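Local coordinates for uncharacterized protein (Parabacteroides merdae ATCC 43184, PDB 5BMT) that is of unknown function but probably belongs to a bacterial lipoprotein family, joining an OB-type domain to a larger beta-rich portion that contains immunoglobulin-like architecture, at residues P124-V129 / L161-R166; T24-L29 / A37-D42; E146-D151 / V156-L161. All blocks are in the same frame, centred on the assembly; numbering follows the deposited sequence.

Interaction 1 (P124-V129 / L161-R166)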
ATOM      1  N   PRO A 124      -4.246  -2.324  -7.111  1.00 13.41           N
ATOM      2  CA  PRO A 124      -5.153  -3.147  -7.929  1.00 14.21           C
ATOM      3  C   PRO A 124      -5.065  -2.673  -9.366  1.00 17.80           C
ATOM      4  O   PRO A 124      -5.003  -1.444  -9.631  1.00 17.50           O
ATOM      5  CB  PRO A 124      -6.538  -2.886  -7.336  1.00 15.90           C
ATOM      6  CG  PRO A 124      -6.417  -1.630  -6.548  1.00 18.99           C
ATOM      7  CD  PRO A 124      -4.981  -1.497  -6.128  1.00 15.50           C
ATOM      8  N   THR A 125      -5.028  -3.634 -10.295  1.00 14.75           N
ATOM      9  CA  THR A 125      -4.939  -3.375 -11.725  0.50 14.73           C
ATOM     10  C   THR A 125      -6.168  -3.972 -12.382  1.00 17.52           C
ATOM     11  O   THR A 125      -6.692  -4.979 -11.878  1.00 17.14           O
ATOM     12  CB  THR A 125      -3.627  -3.961 -12.265  0.50 18.94           C
ATOM     13  OG1 THR A 125      -2.561  -3.535 -11.409  0.50 20.52           O
ATOM     14  CG2 THR A 125      -3.333  -3.540 -13.702  0.50 19.48           C
ATOM     15  N   PHE A 126      -6.621  -3.362 -13.486  1.00 15.62           N
ATOM     16  CA  PHE A 126      -7.788  -3.807 -14.211  1.00 14.96           C
ATOM     17  C   PHE A 126      -7.504  -3.941 -15.676  1.00 16.95           C
ATOM     18  O   PHE A 126      -6.898  -3.041 -16.271  1.00 17.55           O
ATOM     19  CB  PHE A 126      -8.933  -2.796 -14.027  1.00 15.42           C
ATOM     20  CG  PHE A 126      -9.337  -2.619 -12.588  1.00 14.68           C
ATOM     21  CD1 PHE A 126      -8.666  -1.715 -11.768  1.00 17.36           C
ATOM     22  CD2 PHE A 126     -10.318  -3.423 -12.022  1.00 16.13           C
ATOM     23  CE1 PHE A 126      -8.998  -1.595 -10.421  1.00 17.19           C
ATOM     24  CE2 PHE A 126     -10.642  -3.307 -10.668  1.00 17.27           C
ATOM     25  CZ  PHE A 126      -9.954  -2.411  -9.874  1.00 16.90           C
ATOM     26  N   THR A 127      -8.061  -4.996 -16.300  1.00 15.00           N
ATOM     27  CA  THR A 127      -7.968  -5.190 -17.756  1.00 15.19           C
ATOM     28  C   THR A 127      -8.466  -3.921 -18.449  1.00 20.51           C
ATOM     29  O   THR A 127      -7.801  -3.406 -19.340  1.00 19.25           O
ATOM     30  CB  THR A 127      -8.757  -6.432 -18.171  1.00 19.84           C
ATOM     31  OG1 THR A 127      -8.219  -7.568 -17.508  1.00 18.88           O
ATOM     32  CG2 THR A 127      -8.757  -6.648 -19.694  1.00 19.37           C
ATOM     33  N   SER A 128      -9.639  -3.424 -18.021  1.00 18.81           N
ATOM     34  CA  SER A 128     -10.201  -2.195 -18.554  1.00 19.38           C
ATOM     35  C   SER A 128     -11.056  -1.508 -17.528  1.00 21.78           C
ATOM     36  O   SER A 128     -11.645  -2.151 -16.659  1.00 21.30           O
ATOM     37  CB  SER A 128     -11.019  -2.447 -19.823  1.00 25.81           C
ATOM     38  OG  SER A 128     -12.200  -3.186 -19.591  1.00 38.18           O
ATOM     39  N   VAL A 129     -11.062  -0.180 -17.600  1.00 20.44           N
ATOM     40  CA  VAL A 129     -11.957   0.685 -16.831  1.00 18.99           C
ATOM     41  C   VAL A 129     -12.448   1.774 -17.754  1.00 22.96           C
ATOM     42  O   VAL A 129     -11.854   2.006 -18.818  1.00 21.85           O
ATOM     43  CB  VAL A 129     -11.328   1.311 -15.553  1.00 20.00           C
ATOM     44  CG1 VAL A 129     -10.798   0.255 -14.579  1.00 18.97           C
ATOM     45  CG2 VAL A 129     -10.232   2.323 -15.908  1.00 20.12           C
ATOM     46  N   LEU A 161      -7.936  -9.129  -1.871  1.00 14.18           N
ATOM     47  CA  LEU A 161      -8.412  -7.814  -2.299  1.00 13.35           C
ATOM     48  C   LEU A 161      -9.537  -8.003  -3.290  1.00 14.82           C
ATOM     49  O   LEU A 161      -9.374  -8.731  -4.293  1.00 16.47           O
ATOM     50  CB  LEU A 161      -7.313  -6.964  -2.935  1.00 13.94           C
ATOM     51  CG  LEU A 161      -7.753  -5.545  -3.359  1.00 17.57           C
ATOM     52  CD1 LEU A 161      -8.134  -4.682  -2.158  1.00 17.33           C
ATOM     53  CD2 LEU A 161      -6.653  -4.858  -4.136  1.00 22.17           C
ATOM     54  N   ARG A 162     -10.701  -7.398  -2.979  1.00 13.23           N
ATOM     55  CA  ARG A 162     -11.838  -7.404  -3.874  1.00 13.40           C
ATOM     56  C   ARG A 162     -12.324  -5.981  -4.101  1.00 15.65           C
ATOM     57  O   ARG A 162     -12.054  -5.086  -3.285  1.00 14.94           O
ATOM     58  CB  ARG A 162     -12.938  -8.336  -3.359  1.00 14.86           C
ATOM     59  CG  ARG A 162     -12.381  -9.772  -3.443  1.00 19.95           C
ATOM     60  CD  ARG A 162     -13.178 -10.827  -2.749  1.00 18.42           C
ATOM     61  NE  ARG A 162     -14.410 -11.113  -3.469  1.00 19.29           N
ATOM     62  CZ  ARG A 162     -15.265 -12.069  -3.121  1.00 24.43           C
ATOM     63  NH1 ARG A 162     -14.994 -12.869  -2.097  1.00 19.67           N
ATOM     64  NH2 ARG A 162     -16.368 -12.265  -3.824  1.00 20.05           N
ATOM     65  N   ALA A 163     -12.972  -5.766  -5.233  1.00 15.48           N
ATOM     66  CA  ALA A 163     -13.416  -4.434  -5.645  1.00 15.04           C
ATOM     67  C   ALA A 163     -14.866  -4.420  -6.059  1.00 17.06           C
ATOM     68  O   ALA A 163     -15.329  -5.385  -6.683  1.00 17.28           O
ATOM     69  CB  ALA A 163     -12.585  -3.963  -6.827  1.00 16.70           C
ATOM     70  N   GLN A 164     -15.524  -3.291  -5.803  1.00 15.64           N
ATOM     71  CA  GLN A 164     -16.889  -3.044  -6.279  1.00 15.33           C
ATOM     72  C   GLN A 164     -16.899  -1.759  -7.073  1.00 18.57           C
ATOM     73  O   GLN A 164     -16.258  -0.788  -6.663  1.00 18.06           O
ATOM     74  CB  GLN A 164     -17.905  -2.928  -5.130  1.00 16.98           C
ATOM     75  CG  GLN A 164     -18.123  -4.231  -4.360  1.00 19.74           C
ATOM     76  CD  GLN A 164     -18.968  -3.969  -3.132  1.00 30.16           C
ATOM     77  OE1 GLN A 164     -18.524  -3.343  -2.167  1.00 25.37           O
ATOM     78  NE2 GLN A 164     -20.214  -4.427  -3.146  1.00 24.25           N
ATOM     79  N   LYS A 165     -17.633  -1.731  -8.194  1.00 17.39           N
ATOM     80  CA  LYS A 165     -17.764  -0.491  -8.956  1.00 18.06           C
ATOM     81  C   LYS A 165     -18.747   0.423  -8.217  1.00 20.40           C
ATOM     82  O   LYS A 165     -19.838  -0.039  -7.849  1.00 22.35           O
ATOM     83  CB  LYS A 165     -18.242  -0.771 -10.396  1.00 19.52           C
ATOM     84  CG  LYS A 165     -18.011   0.410 -11.351  1.00 21.63           C
ATOM     85  CD  LYS A 165     -18.708   0.228 -12.713  1.00 27.95           C
ATOM     86  CE  LYS A 165     -18.238  -0.964 -13.500  1.00 34.82           C
ATOM     87  NZ  LYS A 165     -18.927  -1.036 -14.824  1.00 34.67           N
ATOM     88  N   ARG A 166     -18.355   1.694  -7.987  1.00 19.03           N
ATOM     89  CA  ARG A 166     -19.259   2.642  -7.317  0.70 19.69           C
ATOM     90  C   ARG A 166     -19.782   3.710  -8.283  1.00 24.64           C
ATOM     91  O   ARG A 166     -20.915   4.173  -8.101  1.00 25.44           O
ATOM     92  CB  ARG A 166     -18.590   3.300  -6.106  0.70 20.52           C
ATOM     93  CG  ARG A 166     -18.144   2.301  -5.027  0.70 21.44           C
ATOM     94  CD  ARG A 166     -19.272   1.620  -4.230  0.70 21.68           C
ATOM     95  NE  ARG A 166     -20.039   2.563  -3.410  0.70 19.49           N
ATOM     96  CZ  ARG A 166     -19.710   2.944  -2.179  0.70 27.89           C
ATOM     97  NH1 ARG A 166     -18.632   2.445  -1.587  0.70 21.59           N
ATOM     98  NH2 ARG A 166     -20.490   3.781  -1.506  0.70 22.32           N
TER
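Pro124 opens the contact by setting its pyrrolidine ring against the end of Leu161. The methyl CD2 of Leu161 lies 3.8 Å from Pro124 CB and only slightly farther, 4.0 Å, from Pro124 CG, so one branch of the leucine rests on the CB-CG edge of the proline ring. With CG anti to the backbone N (chi1 -178°), the leucine extends CD2 toward the proline. The backbone of Thr125 pairs with Ser105 and Gly106. The ring of Phe126 reaches back across, its CZ 4.3 Å from Ala163 CB, and the methyl sits at the ring edge, near its plane, rather than over a face. Tyr137 of strand 134-140 touches Pro124, Phe126 and Ala163 alike and fills in beside both pairs. After Phe126 the chain turns a corner at Thr127, and Ser128 and Val129 run on into the next strand. The two segments share no backbone bonds: Pro124 and Phe126 pair with Asp179 and Ala177 of strand 173-184. Apolar packing between strands that are not bonded neighbours is consistent with the interior of a beta-sandwich, as in the immunoglobulin-like fold.

Interaction 2 (T24-L29 / A37-D42); sequences TLIYPL and ATIAND. With EDO (1,2-ethanediol), chain F.
The short helical turn 37-40 packs against strand 24-28 of the OB-type domain, and two pairs of side chains make the contact. At the outer pair, Thr24 leans its aliphatic side on Ala40. Thr24 CB comes within 3.9 Å of Ala40 CB. In Thr24, chi1 of -64° sets OG1 beside the backbone N and the methyl CG2 anti to it; this CG2 lies 4.0 Å from Ala40 CA. Deeper in, Ile26 and Ile39 meet through their CG2 methyls, with Ile26 CG2 4.0 Å from Ile39 CG2, while the two side chains cross at about a right angle. In Ile26 the longer CG1 branch is held between the backbone N and the carbonyl carbon (chi1 65°), which turns CG2 toward the helical turn. The helical turn follows strand 34-35 and precedes strand 50-57, whereas the OB fold usually carries its barrel-capping helix between the third and fourth strands, a place this turn would match. A backbone bond between Ile26 and Leu34 joins the two outermost strands of the sheet, consistent with such a closed barrel. Ile26 also touches Val16 of the adjacent strand 10-18 and Ala53 of strand 50-57, so Ile39 adds to an interior apolar cluster. At the far end of the turn, Asn41 folds back on it: Asn41 ND2 donates to Ala37 O over 3.0 Å with an N-H...O angle of 153°, and the acceptor stands a little out of the amide plane. The Ala40 carbonyl faces a bound 1,2-ethanediol, probably from the crystallisation liquor, whose O1 donates to Ala40 O over 2.7 Å. The same diol also bonds to Tyr45 O, and its C2 lies 4.0 Å from Thr24 CG2.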
ATOM      1  N   THR A  24       6.519  18.136   9.908  1.00 13.89           N
ATOM      2  CA  THR A  24       5.852  17.237   8.965  1.00 12.50           C
ATOM      3  C   THR A  24       6.869  16.743   7.948  1.00 14.33           C
ATOM      4  O   THR A  24       7.477  17.562   7.227  1.00 13.77           O
ATOM      5  CB  THR A  24       4.689  17.941   8.240  1.00 13.45           C
ATOM      6  OG1 THR A  24       3.708  18.284   9.228  1.00 14.75           O
ATOM      7  CG2 THR A  24       4.047  17.055   7.148  1.00 14.60           C
ATOM      8  N   LEU A  25       7.034  15.429   7.892  1.00 11.15           N
ATOM      9  CA  LEU A  25       7.940  14.758   6.953  1.00 12.46           C
ATOM     10  C   LEU A  25       7.175  13.812   6.068  1.00 13.70           C
ATOM     11  O   LEU A  25       6.000  13.484   6.314  1.00 13.19           O
ATOM     12  CB  LEU A  25       8.972  13.924   7.770  1.00 12.64           C
ATOM     13  CG  LEU A  25       9.869  14.671   8.777  1.00 14.86           C
ATOM     14  CD1 LEU A  25      10.826  13.706   9.470  1.00 14.73           C
ATOM     15  CD2 LEU A  25      10.678  15.761   8.090  1.00 13.86           C
ATOM     16  N   ILE A  26       7.853  13.370   4.996  1.00 12.15           N
ATOM     17  CA  ILE A  26       7.320  12.286   4.191  1.00 11.45           C
ATOM     18  C   ILE A  26       8.289  11.113   4.359  1.00 11.93           C
ATOM     19  O   ILE A  26       9.525  11.292   4.434  1.00 12.76           O
ATOM     20  CB  ILE A  26       6.990  12.616   2.731  1.00 14.70           C
ATOM     21  CG1 ILE A  26       8.234  12.973   1.944  1.00 15.99           C
ATOM     22  CG2 ILE A  26       5.909  13.757   2.693  1.00 16.68           C
ATOM     23  CD1 ILE A  26       7.986  13.005   0.377  1.00 21.92           C
ATOM     24  N   TYR A  27       7.707   9.913   4.479  1.00 11.52           N
ATOM     25  CA  TYR A  27       8.451   8.675   4.707  1.00 11.54           C
ATOM     26  C   TYR A  27       8.292   7.797   3.482  1.00 12.44           C
ATOM     27  O   TYR A  27       7.304   7.059   3.365  1.00 12.12           O
ATOM     28  CB  TYR A  27       7.907   7.980   5.969  1.00 11.88           C
ATOM     29  CG  TYR A  27       8.200   8.773   7.226  1.00 12.19           C
ATOM     30  CD1 TYR A  27       7.381   9.838   7.613  1.00 14.13           C
ATOM     31  CD2 TYR A  27       9.271   8.440   8.044  1.00 12.68           C
ATOM     32  CE1 TYR A  27       7.654  10.573   8.763  1.00 14.00           C
ATOM     33  CE2 TYR A  27       9.510   9.126   9.238  1.00 14.04           C
ATOM     34  CZ  TYR A  27       8.696  10.189   9.589  1.00 15.11           C
ATOM     35  OH  TYR A  27       8.975  10.898  10.744  1.00 17.39           O
ATOM     36  N   PRO A  28       9.205   7.917   2.497  1.00 11.60           N
ATOM     37  CA  PRO A  28       9.028   7.148   1.249  1.00 12.30           C
ATOM     38  C   PRO A  28       9.474   5.714   1.399  1.00 15.55           C
ATOM     39  O   PRO A  28      10.454   5.427   2.103  1.00 15.85           O
ATOM     40  CB  PRO A  28       9.923   7.880   0.234  1.00 14.02           C
ATOM     41  CG  PRO A  28      10.353   9.199   0.946  1.00 15.59           C
ATOM     42  CD  PRO A  28      10.365   8.830   2.409  1.00 12.63           C
ATOM     43  N   LEU A  29       8.784   4.808   0.688  1.00 12.00           N
ATOM     44  CA  LEU A  29       9.227   3.413   0.660  1.00 11.83           C
ATOM     45  C   LEU A  29      10.644   3.342   0.027  1.00 15.32           C
ATOM     46  O   LEU A  29      10.865   3.910  -1.040  1.00 15.82           O
ATOM     47  CB  LEU A  29       8.237   2.612  -0.207  1.00 11.97           C
ATOM     48  CG  LEU A  29       8.542   1.116  -0.378  1.00 14.79           C
ATOM     49  CD1 LEU A  29       8.469   0.375   0.976  1.00 16.22           C
ATOM     50  CD2 LEU A  29       7.604   0.493  -1.412  1.00 17.87           C
ATOM     51  N   ALA A  37       9.072  21.349   2.389  1.00 14.81           N
ATOM     52  CA  ALA A  37       8.345  22.498   2.962  1.00 15.00           C
ATOM     53  C   ALA A  37       6.998  22.739   2.291  1.00 18.97           C
ATOM     54  O   ALA A  37       6.017  23.007   2.992  1.00 18.71           O
ATOM     55  CB  ALA A  37       9.193  23.749   2.859  1.00 16.98           C
ATOM     56  N   THR A  38       6.919  22.597   0.956  1.00 17.50           N
ATOM     57  CA  THR A  38       5.643  22.812   0.266  1.00 17.66           C
ATOM     58  C   THR A  38       4.577  21.802   0.746  1.00 20.37           C
ATOM     59  O   THR A  38       3.455  22.216   1.066  1.00 20.95           O
ATOM     60  CB  THR A  38       5.834  22.767  -1.257  1.00 21.68           C
ATOM     61  OG1 THR A  38       6.419  21.522  -1.640  1.00 23.12           O
ATOM     62  CG2 THR A  38       6.633  23.952  -1.774  1.00 23.79           C
ATOM     63  N   ILE A  39       4.944  20.508   0.922  1.00 15.31           N
ATOM     64  CA  ILE A  39       3.988  19.527   1.408  1.00 14.85           C
ATOM     65  C   ILE A  39       3.609  19.804   2.860  1.00 15.98           C
ATOM     66  O   ILE A  39       2.432  19.685   3.214  1.00 14.88           O
ATOM     67  CB  ILE A  39       4.589  18.107   1.234  1.00 16.52           C
ATOM     68  CG1 ILE A  39       4.736  17.804  -0.293  1.00 17.84           C
ATOM     69  CG2 ILE A  39       3.758  17.029   1.975  1.00 17.75           C
ATOM     70  CD1 ILE A  39       5.515  16.443  -0.664  1.00 18.77           C
ATOM     71  N   ALA A  40       4.580  20.220   3.691  1.00 13.48           N
ATOM     72  CA  ALA A  40       4.305  20.479   5.110  1.00 13.54           C
ATOM     73  C   ALA A  40       3.329  21.627   5.316  1.00 17.64           C
ATOM     74  O   ALA A  40       2.752  21.745   6.402  1.00 17.72           O
ATOM     75  CB  ALA A  40       5.595  20.814   5.828  1.00 14.39           C
ATOM     76  N   ASN A  41       3.156  22.495   4.296  1.00 14.87           N
ATOM     77  CA  ASN A  41       2.269  23.652   4.423  1.00 14.52           C
ATOM     78  C   ASN A  41       1.034  23.516   3.539  1.00 16.38           C
ATOM     79  O   ASN A  41       0.320  24.501   3.354  1.00 17.15           O
ATOM     80  CB  ASN A  41       3.049  24.925   4.070  1.00 14.94           C
ATOM     81  CG  ASN A  41       3.979  25.304   5.182  1.00 18.12           C
ATOM     82  OD1 ASN A  41       3.548  25.831   6.221  1.00 17.86           O
ATOM     83  ND2 ASN A  41       5.257  25.017   5.014  1.00 17.63           N
ATOM     84  N   ASP A  42       0.774  22.308   3.004  1.00 14.98           N
ATOM     85  CA  ASP A  42      -0.335  22.138   2.063  1.00 14.38           C
ATOM     86  C   ASP A  42      -1.529  21.514   2.762  1.00 16.97           C
ATOM     87  O   ASP A  42      -1.428  20.378   3.240  1.00 15.97           O
ATOM     88  CB  ASP A  42       0.156  21.253   0.900  1.00 15.56           C
ATOM     89  CG  ASP A  42      -0.790  21.146  -0.272  1.00 21.79           C
ATOM     90  OD1 ASP A  42      -2.019  21.307  -0.069  1.00 19.71           O
ATOM     91  OD2 ASP A  42      -0.315  20.838  -1.383  1.00 22.68           O
TER
HETATM   92  C1  EDO F 304       0.293  19.496   6.037  0.50 15.46           C
HETATM   93  O1  EDO F 304       0.308  20.658   6.869  0.50 14.65           O
HETATM   94  C2  EDO F 304       0.192  18.246   6.939  0.50 17.45           C
HETATM   95  O2  EDO F 304      -1.033  18.313   7.620  0.50 17.38           O

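Interaction 3 (E146-D151 / V156-L161)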
ATOM      1  N   GLU A 146      -3.256 -20.654   8.724  1.00 28.19           N
ATOM      2  CA  GLU A 146      -1.880 -21.041   8.947  1.00 28.47           C
ATOM      3  C   GLU A 146      -1.131 -20.638   7.691  1.00 27.90           C
ATOM      4  O   GLU A 146      -1.660 -20.870   6.595  1.00 26.87           O
ATOM      5  CB  GLU A 146      -1.760 -22.536   9.261  1.00 31.12           C
ATOM      6  CG  GLU A 146      -2.144 -22.867  10.697  1.00 45.41           C
ATOM      7  CD  GLU A 146      -1.333 -22.205  11.799  1.00 70.40           C
ATOM      8  OE1 GLU A 146      -0.093 -22.091  11.654  1.00 63.25           O
ATOM      9  OE2 GLU A 146      -1.942 -21.823  12.824  1.00 68.82           O
ATOM     10  N   PRO A 147       0.048 -19.989   7.793  1.00 24.02           N
ATOM     11  CA  PRO A 147       0.762 -19.608   6.563  1.00 24.14           C
ATOM     12  C   PRO A 147       1.277 -20.868   5.859  1.00 29.60           C
ATOM     13  O   PRO A 147       1.334 -21.948   6.470  1.00 31.79           O
ATOM     14  CB  PRO A 147       1.883 -18.699   7.075  1.00 24.66           C
ATOM     15  CG  PRO A 147       2.168 -19.226   8.471  1.00 28.32           C
ATOM     16  CD  PRO A 147       0.816 -19.615   9.007  1.00 24.53           C
ATOM     17  N   GLU A 148       1.592 -20.757   4.577  1.00 25.17           N
ATOM     18  CA  GLU A 148       2.007 -21.933   3.808  1.00 26.16           C
ATOM     19  C   GLU A 148       3.194 -21.631   2.909  1.00 26.70           C
ATOM     20  O   GLU A 148       3.503 -20.473   2.647  1.00 24.25           O
ATOM     21  CB  GLU A 148       0.809 -22.446   2.968  1.00 28.89           C
ATOM     22  CG  GLU A 148       0.350 -21.506   1.867  1.00 40.10           C
ATOM     23  CD  GLU A 148      -0.932 -21.883   1.150  1.00 69.93           C
ATOM     24  OE1 GLU A 148      -1.086 -23.066   0.768  1.00 74.34           O
ATOM     25  OE2 GLU A 148      -1.754 -20.969   0.903  1.00 61.87           O
ATOM     26  N   THR A 149       3.838 -22.690   2.391  1.00 25.22           N
ATOM     27  CA  THR A 149       4.960 -22.514   1.478  1.00 25.25           C
ATOM     28  C   THR A 149       4.417 -22.145   0.095  1.00 28.42           C
ATOM     29  O   THR A 149       3.507 -22.803  -0.411  1.00 29.75           O
ATOM     30  CB  THR A 149       5.846 -23.775   1.453  1.00 31.13           C
ATOM     31  OG1 THR A 149       6.293 -24.039   2.787  1.00 31.09           O
ATOM     32  CG2 THR A 149       7.063 -23.608   0.530  1.00 28.67           C
ATOM     33  N   VAL A 150       4.965 -21.065  -0.490  1.00 26.10           N
ATOM     34  CA  VAL A 150       4.593 -20.539  -1.811  1.00 26.41           C
ATOM     35  C   VAL A 150       5.877 -20.302  -2.606  1.00 32.96           C
ATOM     36  O   VAL A 150       6.728 -19.527  -2.174  1.00 30.66           O
ATOM     37  CB  VAL A 150       3.762 -19.220  -1.693  1.00 29.40           C
ATOM     38  CG1 VAL A 150       3.445 -18.647  -3.073  1.00 29.14           C
ATOM     39  CG2 VAL A 150       2.481 -19.420  -0.885  1.00 28.51           C
ATOM     40  N   ASP A 151       6.021 -20.981  -3.763  1.00 35.14           N
ATOM     41  CA  ASP A 151       7.170 -20.869  -4.675  1.00 36.61           C
ATOM     42  C   ASP A 151       8.551 -20.873  -3.963  1.00 39.64           C
ATOM     43  O   ASP A 151       9.411 -20.046  -4.264  1.00 39.64           O
ATOM     44  CB  ASP A 151       7.026 -19.597  -5.544  1.00 38.96           C
ATOM     45  CG  ASP A 151       5.904 -19.650  -6.568  1.00 54.26           C
ATOM     46  OD1 ASP A 151       5.544 -20.772  -7.001  1.00 55.92           O
ATOM     47  OD2 ASP A 151       5.412 -18.569  -6.967  1.00 59.70           O
ATOM     48  N   VAL A 156       4.101 -18.126   4.110  1.00 18.90           N
ATOM     49  CA  VAL A 156       3.501 -16.981   3.418  1.00 17.05           C
ATOM     50  C   VAL A 156       2.017 -16.872   3.813  1.00 19.09           C
ATOM     51  O   VAL A 156       1.271 -17.868   3.728  1.00 19.39           O
ATOM     52  CB  VAL A 156       3.648 -17.166   1.891  1.00 19.95           C
ATOM     53  CG1 VAL A 156       2.989 -16.010   1.133  1.00 19.16           C
ATOM     54  CG2 VAL A 156       5.114 -17.321   1.481  1.00 19.65           C
ATOM     55  N   TYR A 157       1.594 -15.674   4.240  1.00 16.45           N
ATOM     56  CA  TYR A 157       0.199 -15.389   4.581  1.00 15.07           C
ATOM     57  C   TYR A 157      -0.500 -14.866   3.356  1.00 19.11           C
ATOM     58  O   TYR A 157       0.133 -14.242   2.505  1.00 18.29           O
ATOM     59  CB  TYR A 157       0.129 -14.328   5.701  1.00 15.67           C
ATOM     60  CG  TYR A 157       0.555 -14.870   7.046  1.00 16.54           C
ATOM     61  CD1 TYR A 157      -0.368 -15.470   7.899  1.00 17.05           C
ATOM     62  CD2 TYR A 157       1.882 -14.784   7.470  1.00 17.89           C
ATOM     63  CE1 TYR A 157       0.016 -15.967   9.146  1.00 19.56           C
ATOM     64  CE2 TYR A 157       2.276 -15.273   8.718  1.00 19.11           C
ATOM     65  CZ  TYR A 157       1.337 -15.862   9.551  1.00 22.64           C
ATOM     66  OH  TYR A 157       1.706 -16.329  10.787  1.00 21.71           O
ATOM     67  N   THR A 158      -1.799 -15.102   3.259  1.00 17.61           N
ATOM     68  CA  THR A 158      -2.529 -14.605   2.093  1.00 16.75           C
ATOM     69  C   THR A 158      -3.635 -13.643   2.527  1.00 19.50           C
ATOM     70  O   THR A 158      -4.462 -13.979   3.394  1.00 20.97           O
ATOM     71  CB  THR A 158      -3.122 -15.787   1.293  1.00 21.62           C
ATOM     72  OG1 THR A 158      -2.058 -16.580   0.775  1.00 22.78           O
ATOM     73  CG2 THR A 158      -3.994 -15.319   0.111  1.00 21.78           C
ATOM     74  N   LEU A 159      -3.602 -12.435   1.948  1.00 15.13           N
ATOM     75  CA  LEU A 159      -4.634 -11.417   2.111  0.70 15.25           C
ATOM     76  C   LEU A 159      -5.487 -11.457   0.846  1.00 16.23           C
ATOM     77  O   LEU A 159      -5.031 -12.002  -0.169  1.00 17.58           O
ATOM     78  CB  LEU A 159      -3.995 -10.032   2.293  0.70 16.02           C
ATOM     79  CG  LEU A 159      -3.472  -9.675   3.685  0.70 20.82           C
ATOM     80  CD1 LEU A 159      -2.310 -10.571   4.117  0.70 21.62           C
ATOM     81  CD2 LEU A 159      -3.023  -8.226   3.720  0.70 21.00           C
ATOM     82  N   CYS A 160      -6.702 -10.930   0.904  1.00 14.50           N
ATOM     83  CA  CYS A 160      -7.554 -10.929  -0.265  0.70 14.23           C
ATOM     84  C   CYS A 160      -8.037  -9.523  -0.584  1.00 17.94           C
ATOM     85  O   CYS A 160      -8.507  -8.810   0.295  1.00 17.27           O
ATOM     86  CB  CYS A 160      -8.727 -11.872  -0.061  0.70 15.87           C
ATOM     87  SG  CYS A 160      -9.904 -11.856  -1.424  0.70 20.00           S
ATOM     88  N   LEU A 161      -7.936  -9.129  -1.871  1.00 14.18           N
ATOM     89  CA  LEU A 161      -8.412  -7.814  -2.299  1.00 13.35           C
ATOM     90  C   LEU A 161      -9.537  -8.003  -3.290  1.00 14.82           C
ATOM     91  O   LEU A 161      -9.374  -8.731  -4.293  1.00 16.47           O
ATOM     92  CB  LEU A 161      -7.313  -6.964  -2.935  1.00 13.94           C
ATOM     93  CG  LEU A 161      -7.753  -5.545  -3.359  1.00 17.57           C
ATOM     94  CD1 LEU A 161      -8.134  -4.682  -2.158  1.00 17.33           C
ATOM     95  CD2 LEU A 161      -6.653  -4.858  -4.136  1.00 22.17           C
TER
HETATM   96  O   HOH W   1      -1.105 -18.452   2.552  1.00 25.58           O
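Segments 146-151 and 156-161 meet almost at a right angle, the axes of strands 148-150 and 156-161 making 89° and approaching to 6.4 Å. Between the two segments there is one antiparallel hydrogen-bonded pair, Glu148 with Val156, as the steep crossing would lead one to expect. Glu148 N gives to Val156 O over 3.0 Å and Val156 N gives to Glu148 O over 2.8 Å, both nearly straight at 164° and 163°. Just before this pair, Pro147 sits over one face of the Tyr157 ring, its CB-CG-CD side nearest. Its CB stands 3.7 Å from the ring centroid, almost on the normal, a CH-pi contact, while Pro147 CG reaches 3.6 Å from Tyr157 CZ. The hydroxyl at the ring's end is hydrogen-bonded to Glu196 of helix 186-198. On the other flank, Val150 and Val156 cross at about a right angle, with Val150 CG2 3.8 Å from Val156 CB; Ile229 touches both valines. A water ties the polar side together: it lies 2.7 Å from Val156 O, which also receives Glu148 N, and bridges to Glu148 OE2 and to Thr158 OG1. Arg207 serves as a second partner there, bonding to Thr158 OG1 and pairing weakly, at long range, with Glu148 OE2. The arrangement is that of a short, strongly twisted beta hairpin, whose short first strand, 148-150, crosses the beginning of the long strand 153-167 steeply.

Interactions 1 and 3 use successive stretches of one long strand, 153-167, that meet at Leu161, though their centres lie about 22 Å apart; interaction 3 is nested within the chain loop that interaction 1 closes. Interaction 1 is buried and wholly apolar, joining strands that are not bonded neighbours. Interaction 3 is partly buried and mixed, combining backbone bonds, a CH-pi contact and a bridging water at the hairpin. Interaction 2 stands apart in the OB-type domain, about 29 and 34 Å between centres from interactions 1 and 3, and touches neither. It too relies on methyl packing, but between strand and helical turn, with a polar rim where the diol binds.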